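Local coordinates for protein putative serine phosphatase (Pseudomonas aeruginosa, PDB 6K4E) that probably removes phosphate from phosphorylated protein side chains as a magnesium-dependent PP2C-type phosphatase of the SiaABC pathway that controls biofilm formation, at residues Q184-G189 with N222-L227. Residues are numbered along the deposited sequence; the frame is centred on the assembly and turned at random.
Sequences QLAFAG and NIEVPL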
loop_
_atom_site.group_PDB
_atom_site.type_symbol
_atom_site.label_atom_id
_atom_site.label_comp_id
_atom_site.label_asym_id
_atom_site.label_seq_id
_atom_site.Cartn_x
_atom_site.Cartn_y
_atom_site.Cartn_z
ATOM N N GLN B 184 10.877 6.253 -31.148
ATOM C CA GLN B 184 12.016 6.064 -30.258
ATOM C C GLN B 184 11.547 5.687 -28.879
ATOM O O GLN B 184 10.428 5.984 -28.481
ATOM C CB GLN B 184 13.057 7.213 -30.284
ATOM C CG GLN B 184 12.804 8.463 -29.479
ATOM C CD GLN B 184 14.093 9.261 -29.389
ATOM O OE1 GLN B 184 14.567 9.620 -28.306
ATOM N NE2 GLN B 184 14.721 9.515 -30.522
ATOM N N LEU B 185 12.385 4.941 -28.190
ATOM C CA LEU B 185 12.088 4.379 -26.883
ATOM C C LEU B 185 13.042 4.959 -25.851
ATOM O O LEU B 185 14.222 5.142 -26.150
ATOM C CB LEU B 185 12.312 2.861 -27.036
ATOM C CG LEU B 185 11.987 1.925 -25.912
ATOM C CD1 LEU B 185 11.379 0.642 -26.465
ATOM C CD2 LEU B 185 13.240 1.601 -25.095
ATOM N N ALA B 186 12.530 5.253 -24.636
ATOM C CA ALA B 186 13.388 5.723 -23.559
ATOM C C ALA B 186 13.250 4.710 -22.443
ATOM O O ALA B 186 12.133 4.350 -22.100
ATOM C CB ALA B 186 12.953 7.108 -23.091
ATOM N N PHE B 187 14.360 4.198 -21.930
ATOM C CA PHE B 187 14.344 3.216 -20.848
ATOM C C PHE B 187 15.205 3.668 -19.677
ATOM O O PHE B 187 16.296 4.189 -19.874
ATOM C CB PHE B 187 14.829 1.818 -21.353
ATOM C CG PHE B 187 15.222 0.852 -20.246
ATOM C CD1 PHE B 187 14.259 0.291 -19.405
ATOM C CD2 PHE B 187 16.556 0.560 -20.000
ATOM C CE1 PHE B 187 14.636 -0.542 -18.339
ATOM C CE2 PHE B 187 16.920 -0.283 -18.950
ATOM C CZ PHE B 187 15.964 -0.837 -18.144
ATOM N N ALA B 188 14.730 3.442 -18.461
ATOM C CA ALA B 188 15.514 3.700 -17.247
ATOM C C ALA B 188 15.190 2.601 -16.263
ATOM O O ALA B 188 14.027 2.284 -16.074
ATOM C CB ALA B 188 15.197 5.068 -16.661
ATOM N N GLY B 189 16.219 1.999 -15.687
ATOM C CA GLY B 189 16.051 0.890 -14.758
ATOM C C GLY B 189 16.969 0.876 -13.557
ATOM O O GLY B 189 18.095 1.365 -13.623
ATOM N N ASN B 222 18.132 8.096 -18.763
ATOM C CA ASN B 222 17.426 7.362 -19.800
ATOM C C ASN B 222 18.383 6.881 -20.884
ATOM O O ASN B 222 19.333 7.575 -21.241
ATOM C CB ASN B 222 16.365 8.240 -20.436
ATOM C CG ASN B 222 15.234 8.542 -19.508
ATOM O OD1 ASN B 222 14.781 7.680 -18.772
ATOM N ND2 ASN B 222 14.778 9.779 -19.505
ATOM N N ILE B 223 18.105 5.690 -21.405
ATOM C CA ILE B 223 18.812 5.100 -22.516
ATOM C C ILE B 223 17.804 5.189 -23.640
ATOM O O ILE B 223 16.733 4.588 -23.567
ATOM C CB ILE B 223 19.266 3.652 -22.215
ATOM C CG1 ILE B 223 20.298 3.644 -21.054
ATOM C CG2 ILE B 223 19.831 2.979 -23.496
ATOM C CD1 ILE B 223 20.472 2.278 -20.355
ATOM N N GLU B 224 18.154 5.927 -24.674
ATOM C CA GLU B 224 17.249 6.154 -25.784
ATOM C C GLU B 224 17.698 5.462 -27.019
ATOM O O GLU B 224 18.794 5.712 -27.513
ATOM C CB GLU B 224 17.014 7.645 -26.019
ATOM C CG GLU B 224 16.353 8.347 -24.852
ATOM C CD GLU B 224 16.371 9.848 -25.011
ATOM O OE1 GLU B 224 17.411 10.468 -24.691
ATOM O OE2 GLU B 224 15.356 10.402 -25.489
ATOM N N VAL B 225 16.847 4.563 -27.504
ATOM C CA VAL B 225 17.114 3.773 -28.685
ATOM C C VAL B 225 16.117 4.048 -29.800
ATOM O O VAL B 225 14.958 4.330 -29.504
ATOM C CB VAL B 225 17.249 2.253 -28.394
ATOM C CG1 VAL B 225 18.552 1.940 -27.644
ATOM C CG2 VAL B 225 16.022 1.689 -27.673
ATOM N N PRO B 226 16.519 3.938 -31.087
ATOM C CA PRO B 226 15.527 4.072 -32.162
ATOM C C PRO B 226 14.502 2.947 -32.006
ATOM O O PRO B 226 14.808 1.898 -31.436
ATOM C CB PRO B 226 16.363 3.910 -33.440
ATOM C CG PRO B 226 17.577 3.189 -33.025
ATOM C CD PRO B 226 17.856 3.595 -31.627
ATOM N N LEU B 227 13.279 3.167 -32.445
ATOM C CA LEU B 227 12.248 2.140 -32.295
ATOM C C LEU B 227 12.008 1.578 -33.670
ATOM O O LEU B 227 11.492 2.282 -34.538
ATOM C CB LEU B 227 10.993 2.780 -31.675
ATOM C CG LEU B 227 9.830 1.919 -31.252
ATOM C CD1 LEU B 227 10.232 0.944 -30.179
ATOM C CD2 LEU B 227 8.715 2.805 -30.726
#
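Leu185 and Phe187 pair with Val225 and Ile223 in an antiparallel ladder that adds the short outermost strand 223-226 to strand 184-190, at the edge of one of the two sheets forming the PP2C β-sandwich. Both are hydrogen-bonded pairs. Leu185 N meets Val225 O at 3.0 Å almost head-on, with an N-H...O angle of 175°, and Val225 N returns a bond to Leu185 O. Ile223 N donates to Phe187 O at 2.8 Å in the carbonyl plane, whereas Phe187 N reaches Ile223 O from 29° outside that plane. Between these pairs, Glu224 CA lies 3.2 Å from Leu185 O in a CA-H...O contact.

The side chains of the bonded pairs face the opposing sheet, where Leu194 and Leu205 pack against them. Leu185, its CG anti to the backbone N (chi1 -175°) and so beside its own carbonyl carbon, lies alongside Val225, CD2 to CG2 at 3.8 Å. Leu185 CD1 is 3.9 Å from Leu227 CD1, the two leucines crossing at about a right angle. Ile223 CD1 approaches the Phe187 ring obliquely, 4.3 Å from CD2.

On the other face lies the intervening non-hydrogen-bonded pair, with Ala186 CB 4.0 Å from Glu224 CG. There, too, Asn222 OD1 passes 3.4 Å from Ala188 CB while accepting a hydrogen bond from Ala144 N; its ND2 hydrogen-bonds to Asp142 OD1, tying the residue just before the strand to the N-terminal end of helix 143-157. Four backbone hydrogen bonds thus hold the edge strand in register, with large apolar side chains packed toward the opposing sheet and small alanines against helix 143-157, Glu224 lying at the exposed margin.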